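Local coordinates for protection of telomeres protein 1 (Schizosaccharomyces pombe, PDB 7CUI) that binds single-stranded telomeric DNA, protects the 3' telomeric overhang and regulates telomerase and telomere length, represented here by its C-terminal part, at residues W80-L85 with A104-S109; V55-F60 with G136-R141. All blocks are in the same frame, centred on the assembly; numbering follows the deposited sequence.

Contact 1. Residues W80-L85 with A104-S109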
loop_
_atom_site.group_PDB
_atom_site.type_symbol
_atom_site.label_atom_id
_atom_site.label_comp_id
_atom_site.label_asym_id
_atom_site.label_seq_id
_atom_site.Cartn_x
_atom_site.Cartn_y
_atom_site.Cartn_z
ATOM N N TRP A 80 10.576 -3.534 -4.014
ATOM C CA TRP A 80 9.301 -3.686 -3.335
ATOM C C TRP A 80 8.191 -3.168 -4.238
ATOM O O TRP A 80 8.295 -2.078 -4.796
ATOM C CB TRP A 80 9.279 -2.918 -2.008
ATOM C CG TRP A 80 10.230 -3.401 -0.958
ATOM C CD1 TRP A 80 11.200 -2.668 -0.337
ATOM C CD2 TRP A 80 10.293 -4.719 -0.383
ATOM N NE1 TRP A 80 11.871 -3.439 0.573
ATOM C CE2 TRP A 80 11.339 -4.702 0.567
ATOM C CE3 TRP A 80 9.581 -5.909 -0.580
ATOM C CZ2 TRP A 80 11.674 -5.825 1.326
ATOM C CZ3 TRP A 80 9.920 -7.021 0.160
ATOM C CH2 TRP A 80 10.953 -6.976 1.099
HETATM N N MSE A 81 7.125 -3.960 -4.360
HETATM C CA MSE A 81 5.907 -3.492 -4.993
HETATM C C MSE A 81 4.722 -4.328 -4.517
HETATM O O MSE A 81 4.626 -5.518 -4.808
HETATM C CB MSE A 81 6.045 -3.496 -6.517
HETATM C CG MSE A 81 4.848 -2.897 -7.205
HETATM SE SE MSE A 81 4.871 -3.316 -9.111
HETATM C CE MSE A 81 4.388 -5.201 -9.400
ATOM N N PHE A 82 3.831 -3.674 -3.769
ATOM C CA PHE A 82 2.598 -4.280 -3.294
ATOM C C PHE A 82 1.580 -3.176 -3.025
ATOM O O PHE A 82 1.931 -1.997 -2.991
ATOM C CB PHE A 82 2.854 -5.155 -2.060
ATOM C CG PHE A 82 3.552 -4.466 -0.913
ATOM C CD1 PHE A 82 4.936 -4.479 -0.815
ATOM C CD2 PHE A 82 2.828 -3.814 0.081
ATOM C CE1 PHE A 82 5.577 -3.851 0.245
ATOM C CE2 PHE A 82 3.473 -3.189 1.141
ATOM C CZ PHE A 82 4.848 -3.212 1.224
ATOM N N ALA A 83 0.318 -3.574 -2.847
ATOM C CA ALA A 83 -0.749 -2.617 -2.608
ATOM C C ALA A 83 -1.579 -3.050 -1.403
ATOM O O ALA A 83 -1.884 -4.231 -1.240
ATOM C CB ALA A 83 -1.602 -2.476 -3.843
ATOM N N LEU A 84 -1.939 -2.073 -0.567
ATOM C CA LEU A 84 -2.849 -2.304 0.542
ATOM C C LEU A 84 -4.190 -1.669 0.191
ATOM O O LEU A 84 -4.235 -0.485 -0.136
ATOM C CB LEU A 84 -2.279 -1.630 1.793
ATOM C CG LEU A 84 -0.864 -2.025 2.202
ATOM C CD1 LEU A 84 -0.480 -1.327 3.499
ATOM C CD2 LEU A 84 -0.756 -3.532 2.363
ATOM N N LEU A 85 -5.269 -2.460 0.255
ATOM C CA LEU A 85 -6.604 -1.893 0.159
ATOM C C LEU A 85 -7.001 -1.364 1.534
ATOM O O LEU A 85 -7.179 -2.140 2.470
ATOM C CB LEU A 85 -7.590 -2.959 -0.328
ATOM C CG LEU A 85 -8.983 -2.440 -0.689
ATOM C CD1 LEU A 85 -8.921 -1.466 -1.857
ATOM C CD2 LEU A 85 -9.929 -3.586 -1.004
ATOM N N ALA A 104 10.162 0.489 1.470
ATOM C CA ALA A 104 11.279 0.326 2.389
ATOM C C ALA A 104 11.054 1.164 3.648
ATOM O O ALA A 104 11.369 0.715 4.748
ATOM C CB ALA A 104 12.585 0.664 1.709
ATOM N N GLU A 105 10.508 2.374 3.467
ATOM C CA GLU A 105 10.171 3.270 4.563
ATOM C C GLU A 105 9.174 2.590 5.506
ATOM O O GLU A 105 9.380 2.579 6.717
ATOM C CB GLU A 105 9.627 4.592 4.012
ATOM C CG GLU A 105 9.166 5.567 5.081
ATOM C CD GLU A 105 10.226 6.526 5.587
ATOM O OE1 GLU A 105 9.847 7.585 6.124
ATOM O OE2 GLU A 105 11.427 6.216 5.438
ATOM N N LEU A 106 8.103 2.020 4.937
ATOM C CA LEU A 106 7.077 1.338 5.712
ATOM C C LEU A 106 7.693 0.151 6.452
ATOM O O LEU A 106 7.543 0.050 7.668
ATOM C CB LEU A 106 5.940 0.904 4.782
ATOM C CG LEU A 106 4.742 0.236 5.458
ATOM C CD1 LEU A 106 3.808 1.270 6.075
ATOM C CD2 LEU A 106 3.981 -0.641 4.474
ATOM N N ILE A 107 8.405 -0.720 5.719
ATOM C CA ILE A 107 8.943 -1.948 6.291
ATOM C C ILE A 107 9.888 -1.616 7.445
ATOM O O ILE A 107 9.794 -2.239 8.501
ATOM C CB ILE A 107 9.598 -2.858 5.231
ATOM C CG1 ILE A 107 8.559 -3.411 4.254
ATOM C CG2 ILE A 107 10.377 -3.984 5.899
ATOM C CD1 ILE A 107 9.139 -3.827 2.920
ATOM N N ASN A 108 10.799 -0.659 7.220
ATOM C CA ASN A 108 11.605 -0.055 8.270
ATOM C C ASN A 108 12.453 -1.115 8.976
ATOM O O ASN A 108 12.401 -1.239 10.198
ATOM C CB ASN A 108 10.729 0.736 9.250
ATOM C CG ASN A 108 11.519 1.618 10.192
ATOM O OD1 ASN A 108 12.657 1.976 9.908
ATOM N ND2 ASN A 108 10.925 1.976 11.318
ATOM N N SER A 109 13.235 -1.872 8.198
ATOM C CA SER A 109 14.025 -2.966 8.739
ATOM C C SER A 109 15.229 -3.235 7.841
ATOM O O SER A 109 15.078 -3.565 6.668
ATOM C CB SER A 109 13.179 -4.205 8.919
ATOM O OG SER A 109 13.864 -5.186 9.683
#
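Ile107, on the last turn of helix 100-107, sets a methyl group on the indole of Trp80, a residue of strand 77-87, the two side chains meeting tip to tip. The Trp80 chain can be followed outward from CB: CG stands anti to the carbonyl carbon (chi1 -65°) and already has Ile107 CD1 at 4.1 Å. On the pyrrole ring, Trp80 CD1 is 4.1 Å from Ala104 CB. Farther round, the same Ile107 methyl lies 3.6 Å from Trp80 NE1, 3.3 Å from CE2 and 3.6 Å from CZ2. Over the five-membered ring Ile107 CD1 makes a CH-pi contact, 3.5 Å from the Trp80 centroid and 20° off its normal. Two residues along the strand, Phe82 turns its ring edge to the same helix: CE2 lies 4.2 Å from Leu106 CD2, and CE1 lies 4.5 Å from Ile107 CD1. Phe82 is also stacked on Phe68 of the neighbouring strand, while Trp80 touches Ile112, Pro114 and Leu117 in the loop after the helix. Polar ties hold the helix end elsewhere, Ile107 O accepting a bond from Arg130 and Asn108 ND2 donating to Ile198 O. An alanine in place of Trp80 would probably leave Ile107 CD1 without the ring face it rests on and open a gap between strand and helix. The topology is consistent with an OB fold, in which a helix following the third barrel strand packs against the barrel. Here apolar packing and one CH-pi interaction join the two segments, so their hold depends on close fit between methyl and ring.

Contact 2. Residues V55-F60 with G136-R141. With SO4 (sulfate ion), chain E.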
loop_
_atom_site.group_PDB
_atom_site.type_symbol
_atom_site.label_atom_id
_atom_site.label_comp_id
_atom_site.label_asym_id
_atom_site.label_seq_id
_atom_site.Cartn_x
_atom_site.Cartn_y
_atom_site.Cartn_z
ATOM N N VAL A 55 -6.826 5.075 8.868
ATOM C CA VAL A 55 -7.177 3.993 7.965
ATOM C C VAL A 55 -6.943 2.625 8.611
ATOM O O VAL A 55 -6.263 2.503 9.631
ATOM C CB VAL A 55 -6.430 4.180 6.628
ATOM C CG1 VAL A 55 -5.232 3.256 6.453
ATOM C CG2 VAL A 55 -7.371 4.130 5.439
ATOM N N GLN A 56 -7.536 1.603 7.985
ATOM C CA GLN A 56 -7.469 0.206 8.379
ATOM C C GLN A 56 -7.189 -0.597 7.113
ATOM O O GLN A 56 -7.745 -0.290 6.061
ATOM C CB GLN A 56 -8.856 -0.205 8.865
ATOM C CG GLN A 56 -8.877 -0.984 10.166
ATOM C CD GLN A 56 -10.287 -1.352 10.566
ATOM O OE1 GLN A 56 -11.266 -0.960 9.928
ATOM N NE2 GLN A 56 -10.396 -2.125 11.636
ATOM N N VAL A 57 -6.330 -1.623 7.201
ATOM C CA VAL A 57 -6.071 -2.455 6.035
ATOM C C VAL A 57 -7.149 -3.530 5.949
ATOM O O VAL A 57 -7.442 -4.206 6.937
ATOM C CB VAL A 57 -4.667 -3.087 6.024
ATOM C CG1 VAL A 57 -4.444 -3.900 4.755
ATOM C CG2 VAL A 57 -3.565 -2.052 6.184
ATOM N N VAL A 58 -7.687 -3.705 4.739
ATOM C CA VAL A 58 -8.862 -4.529 4.524
ATOM C C VAL A 58 -8.556 -5.636 3.512
ATOM O O VAL A 58 -9.250 -6.651 3.475
ATOM C CB VAL A 58 -10.055 -3.632 4.137
ATOM C CG1 VAL A 58 -10.991 -4.261 3.095
ATOM C CG2 VAL A 58 -10.819 -3.184 5.380
ATOM N N ASP A 59 -7.499 -5.441 2.712
ATOM C CA ASP A 59 -7.068 -6.396 1.701
ATOM C C ASP A 59 -5.674 -5.985 1.222
ATOM O O ASP A 59 -5.214 -4.890 1.547
ATOM C CB ASP A 59 -8.079 -6.479 0.550
ATOM C CG ASP A 59 -8.001 -7.757 -0.269
ATOM O OD1 ASP A 59 -7.019 -8.496 -0.113
ATOM O OD2 ASP A 59 -8.930 -8.007 -1.057
ATOM N N PHE A 60 -5.006 -6.861 0.455
ATOM C CA PHE A 60 -3.715 -6.530 -0.136
ATOM C C PHE A 60 -3.438 -7.373 -1.383
ATOM O O PHE A 60 -4.064 -8.412 -1.598
ATOM C CB PHE A 60 -2.586 -6.666 0.890
ATOM C CG PHE A 60 -2.380 -8.059 1.431
ATOM C CD1 PHE A 60 -1.736 -9.030 0.673
ATOM C CD2 PHE A 60 -2.822 -8.398 2.701
ATOM C CE1 PHE A 60 -1.542 -10.309 1.172
ATOM C CE2 PHE A 60 -2.627 -9.676 3.205
ATOM C CZ PHE A 60 -1.991 -10.631 2.437
ATOM N N GLY A 136 -2.563 -7.105 11.392
ATOM C CA GLY A 136 -2.933 -8.165 12.321
ATOM C C GLY A 136 -3.054 -9.527 11.641
ATOM O O GLY A 136 -2.136 -9.961 10.928
ATOM N N ASN A 137 -4.210 -10.179 11.847
ATOM C CA ASN A 137 -4.421 -11.543 11.378
ATOM C C ASN A 137 -5.002 -11.589 9.964
ATOM O O ASN A 137 -5.472 -12.642 9.538
ATOM C CB ASN A 137 -5.297 -12.366 12.325
ATOM C CG ASN A 137 -4.718 -12.470 13.718
ATOM O OD1 ASN A 137 -5.078 -11.691 14.599
ATOM N ND2 ASN A 137 -3.810 -13.404 13.922
ATOM N N LEU A 138 -4.930 -10.470 9.227
ATOM C CA LEU A 138 -5.506 -10.376 7.891
ATOM C C LEU A 138 -4.884 -11.405 6.938
ATOM O O LEU A 138 -5.609 -12.103 6.228
ATOM C CB LEU A 138 -5.302 -8.950 7.370
ATOM C CG LEU A 138 -6.401 -8.347 6.488
ATOM C CD1 LEU A 138 -5.785 -7.750 5.231
ATOM C CD2 LEU A 138 -7.512 -9.332 6.147
ATOM N N GLU A 139 -3.546 -11.488 6.918
ATOM C CA GLU A 139 -2.841 -12.334 5.967
ATOM C C GLU A 139 -3.186 -13.798 6.233
ATOM O O GLU A 139 -3.437 -14.561 5.296
ATOM C CB GLU A 139 -1.334 -12.072 6.038
ATOM C CG GLU A 139 -0.516 -12.830 5.003
ATOM C CD GLU A 139 -0.067 -14.240 5.357
ATOM O OE1 GLU A 139 -0.065 -14.590 6.564
ATOM O OE2 GLU A 139 0.286 -14.997 4.414
ATOM N N GLU A 140 -3.208 -14.157 7.526
ATOM C CA GLU A 140 -3.492 -15.509 7.981
ATOM C C GLU A 140 -4.863 -15.939 7.475
ATOM O O GLU A 140 -5.037 -17.063 7.007
ATOM C CB GLU A 140 -3.520 -15.560 9.507
ATOM C CG GLU A 140 -2.150 -15.702 10.131
ATOM C CD GLU A 140 -2.086 -15.560 11.644
ATOM O OE1 GLU A 140 -3.161 -15.565 12.306
ATOM O OE2 GLU A 140 -0.956 -15.444 12.173
ATOM N N ARG A 141 -5.824 -15.017 7.585
ATOM C CA ARG A 141 -7.212 -15.283 7.252
ATOM C C ARG A 141 -7.370 -15.326 5.736
ATOM O O ARG A 141 -8.125 -16.143 5.210
ATOM C CB ARG A 141 -8.127 -14.227 7.878
ATOM C CG ARG A 141 -8.532 -14.500 9.329
ATOM C CD ARG A 141 -8.729 -15.922 9.816
ATOM N NE ARG A 141 -10.011 -16.547 9.474
ATOM C CZ ARG A 141 -10.362 -17.819 9.734
ATOM N NH1 ARG A 141 -11.620 -18.243 9.457
ATOM N NH2 ARG A 141 -9.488 -18.642 10.293
HETATM S S SO4 E . -13.986 -20.289 10.422
HETATM O O1 SO4 E . -14.316 -20.305 9.022
HETATM O O2 SO4 E . -12.742 -20.984 10.625
HETATM O O3 SO4 E . -13.859 -18.926 10.873
HETATM O O4 SO4 E . -15.028 -20.940 11.168
#
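A classic beta bulge, formed where Val58 and Asp59 both face Leu85 of the adjacent strand, is the place where Leu138 of helix 138-148 meets strand 49-73. Leu138 CD1 does most of the touching: it lies 3.8 Å from Asp59 N and 3.9 Å from Val58 C, so of these two residues it meets the backbone, their CB atoms pointing away from the helix. The same methyl is 4.1 Å from Val57 CG1, the two side chains crossing at about a right angle, and 3.9 Å from Phe60 CD2, where they slide past each other in opposite directions. Phe60 CG sits between its backbone N and carbonyl carbon (chi1 63°), and the ring extends to Glu139. There Phe60 CZ is 3.7 Å from Glu139 CG, while Glu139 CA lies in the ring plane at its edge; the carboxylate is turned only 17° from the ring. Phe60 is also stacked on Trp135 of the preceding helix. Beside the bulge, Asp59 OD1 accepts a 2.7 Å bond from Phe60 N, bent at 139° and on the anti side, and forms a salt bridge with Lys63. Farther along the helix Arg141 NH1 donates to O2 of a sulfate, probably from the crystallisation liquor, and Arg141 NE pairs with Asp158. The contact itself is thus nonpolar packing, a leucine methyl lying against the Val58-Asp59 peptide and the side chains of Val57 and Phe60.

Overall arrangement
From the N terminus the chain first passes 55-60, on the long strand 49-73, then turns back through 80-85 on strand 77-87. Contact 1 closes the shorter loop when helix 100-107 returns to strand 77-87. The chain then runs through helix 121-135 before 136-141 comes back to strand 49-73, so contact 2 closes a wider loop that encloses the other, without crossing. Their centres lie 14 Å apart, yet the strands are antiparallel neighbours: probable hydrogen bonds of 2.8 Å join Leu85 N to Asp59 O and Val58 N to Leu85 O. Contacts 1 and 2 each fix one helix to neighbouring strands of the same sheet.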